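Local coordinates for protein L-threonine 3-dehydrogenase (PDB 7OL1) that probably oxidises L-threonine at its beta-carbon as a dehydrogenase of the NAD(P)-dependent epimerase/dehydratase family, at residues 147-152 against 299-305. Numbering follows the deposited sequence.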
loop_
_atom_site.group_PDB
_atom_site.type_symbol
_atom_site.label_atom_id
_atom_site.label_comp_id
_atom_site.label_asym_id
_atom_site.label_seq_id
_atom_site.Cartn_x
_atom_site.Cartn_y
_atom_site.Cartn_z
ATOM N N PRO A 147 -3.616 -16.518 3.654
ATOM C CA PRO A 147 -3.817 -17.966 3.547
ATOM C C PRO A 147 -2.550 -18.638 2.993
ATOM O O PRO A 147 -1.967 -18.039 2.095
ATOM C CB PRO A 147 -4.980 -18.112 2.562
ATOM C CG PRO A 147 -5.685 -16.751 2.539
ATOM C CD PRO A 147 -4.668 -15.726 3.001
ATOM N N LYS A 148 -2.143 -19.811 3.511
ATOM C CA LYS A 148 -0.779 -20.360 3.255
ATOM C C LYS A 148 -0.811 -21.458 2.173
ATOM O O LYS A 148 0.288 -21.838 1.666
ATOM C CB LYS A 148 -0.142 -20.802 4.578
ATOM C CG LYS A 148 0.024 -19.695 5.632
ATOM C CD LYS A 148 1.445 -19.236 5.975
ATOM C CE LYS A 148 2.462 -20.359 5.898
ATOM N NZ LYS A 148 3.767 -19.999 6.499
ATOM N N ASN A 149 -2.002 -21.918 1.768
ATOM C CA ASN A 149 -2.175 -23.096 0.869
ATOM C C ASN A 149 -3.195 -22.754 -0.215
ATOM O O ASN A 149 -4.331 -22.346 0.125
ATOM C CB ASN A 149 -2.545 -24.341 1.686
ATOM C CG ASN A 149 -1.416 -24.799 2.593
ATOM O OD1 ASN A 149 -1.448 -24.576 3.804
ATOM N ND2 ASN A 149 -0.385 -25.386 2.008
ATOM N N MET A 150 -2.804 -22.889 -1.480
ATOM C CA MET A 150 -3.566 -22.324 -2.631
ATOM C C MET A 150 -4.042 -20.916 -2.275
ATOM O O MET A 150 -5.285 -20.671 -2.209
ATOM C CB MET A 150 -4.759 -23.203 -3.004
ATOM C CG MET A 150 -4.342 -24.330 -3.898
ATOM S SD MET A 150 -4.124 -23.807 -5.614
ATOM C CE MET A 150 -2.690 -24.832 -5.931
ATOM N N THR A 151 -3.072 -20.042 -2.007
ATOM C CA THR A 151 -3.331 -18.626 -1.658
ATOM C C THR A 151 -4.079 -18.026 -2.830
ATOM O O THR A 151 -3.611 -18.076 -3.957
ATOM C CB THR A 151 -2.059 -17.840 -1.344
ATOM O OG1 THR A 151 -1.368 -18.561 -0.326
ATOM C CG2 THR A 151 -2.351 -16.436 -0.874
ATOM N N PRO A 152 -5.290 -17.502 -2.603
ATOM C CA PRO A 152 -6.041 -16.849 -3.669
ATOM C C PRO A 152 -5.313 -15.658 -4.297
ATOM O O PRO A 152 -4.402 -15.158 -3.701
ATOM C CB PRO A 152 -7.256 -16.287 -2.938
ATOM C CG PRO A 152 -7.391 -17.178 -1.726
ATOM C CD PRO A 152 -5.974 -17.470 -1.303
ATOM N N SER A 299 6.886 -16.519 7.048
ATOM C CA SER A 299 5.967 -15.390 6.678
ATOM C C SER A 299 5.089 -15.823 5.502
ATOM O O SER A 299 3.887 -15.460 5.432
ATOM C CB SER A 299 6.676 -14.109 6.237
ATOM O OG SER A 299 7.537 -13.582 7.222
ATOM N N TRP A 300 5.724 -16.538 4.578
ATOM C CA TRP A 300 5.294 -16.652 3.169
ATOM C C TRP A 300 4.444 -17.892 2.975
ATOM O O TRP A 300 4.822 -18.977 3.402
ATOM C CB TRP A 300 6.505 -16.744 2.245
ATOM C CG TRP A 300 7.324 -15.507 2.061
ATOM C CD1 TRP A 300 7.022 -14.205 2.347
ATOM C CD2 TRP A 300 8.614 -15.497 1.445
ATOM N NE1 TRP A 300 8.062 -13.387 1.982
ATOM C CE2 TRP A 300 9.045 -14.155 1.411
ATOM C CE3 TRP A 300 9.438 -16.506 0.939
ATOM C CZ2 TRP A 300 10.283 -13.800 0.889
ATOM C CZ3 TRP A 300 10.662 -16.154 0.431
ATOM C CH2 TRP A 300 11.072 -14.820 0.403
ATOM N N PRO A 301 3.356 -17.778 2.198
ATOM C CA PRO A 301 2.666 -18.949 1.677
ATOM C C PRO A 301 3.575 -20.110 1.232
ATOM O O PRO A 301 4.741 -19.907 0.864
ATOM C CB PRO A 301 1.920 -18.395 0.460
ATOM C CG PRO A 301 1.693 -16.926 0.761
ATOM C CD PRO A 301 2.773 -16.514 1.736
ATOM N N ASN A 302 2.991 -21.312 1.274
ATOM C CA ASN A 302 3.622 -22.597 0.890
ATOM C C ASN A 302 3.385 -22.798 -0.606
ATOM O O ASN A 302 4.275 -23.411 -1.268
ATOM C CB ASN A 302 3.050 -23.779 1.678
ATOM C CG ASN A 302 3.047 -23.566 3.179
ATOM O OD1 ASN A 302 4.045 -23.120 3.752
ATOM N ND2 ASN A 302 1.920 -23.877 3.814
ATOM N N SER A 303 2.237 -22.319 -1.109
ATOM C CA SER A 303 1.820 -22.491 -2.529
ATOM C C SER A 303 0.732 -21.472 -2.880
ATOM O O SER A 303 -0.120 -21.199 -2.018
ATOM C CB SER A 303 1.357 -23.907 -2.792
ATOM O OG SER A 303 0.046 -24.110 -2.290
ATOM N N LEU A 304 0.758 -20.931 -4.097
ATOM C CA LEU A 304 -0.213 -19.898 -4.540
ATOM C C LEU A 304 -1.110 -20.526 -5.596
ATOM O O LEU A 304 -0.676 -21.525 -6.249
ATOM C CB LEU A 304 0.473 -18.675 -5.175
ATOM C CG LEU A 304 1.659 -18.024 -4.458
ATOM C CD1 LEU A 304 2.501 -17.247 -5.460
ATOM C CD2 LEU A 304 1.204 -17.104 -3.335
ATOM N N ASP A 305 -2.236 -19.860 -5.847
ATOM C CA ASP A 305 -3.217 -20.261 -6.874
ATOM C C ASP A 305 -3.053 -19.380 -8.118
ATOM O O ASP A 305 -3.613 -18.271 -8.143
ATOM C CB ASP A 305 -4.627 -20.242 -6.257
ATOM C CG ASP A 305 -5.728 -20.692 -7.199
ATOM O OD1 ASP A 305 -5.389 -21.235 -8.274
ATOM O OD2 ASP A 305 -6.905 -20.455 -6.881
#
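With chi1 of 77°, the hydroxyl of Ser303 sits between its own backbone N and carbonyl carbon and faces the backbone of Met150, where OG accepts a nearly straight hydrogen bond from Met150 N (3.2 Å). Thr151 is turned the other way about its first torsion (-54°): OG1, beside its backbone N, reaches back toward Pro147 O, above the carbonyl plane, in a hydrogen bond modelled rather short, and meets Pro301 CB at 3.4 Å. Its CB meanwhile packs against Leu304 CD2. Backbone hydrogen bonds add to this grip. Thr151 N donates to Ser303 O at 3.2 Å and Asp305 N to Thr151 O at 2.9 Å, forming a single beta bridge between Thr151 and Leu304. Farther along, Lys148 O receives Asn302 N in its carbonyl plane at 2.8 Å, with a weak hydrogen bond from Ser303 N. The bent Lys148 chain carries NZ to the end of helix 291-299, where it hydrogen-bonds to Asp298 O and, weakly, to Trp300 O. At the other end, the Met150 and Asp305 side chains cross at about a right angle, with Met150 SD 3.7 Å from Asp305 CB, while Asp305 OD1 is hydrogen-bonded to Ser307 OG. Two irregular loops, one after strand 132-138 and one between helices 291-299 and 307-313, are thus joined; with four of the six hydrogen bonds running between backbone atoms and no salt bridge between the segments, the contact probably relies mainly on main-chain geometry.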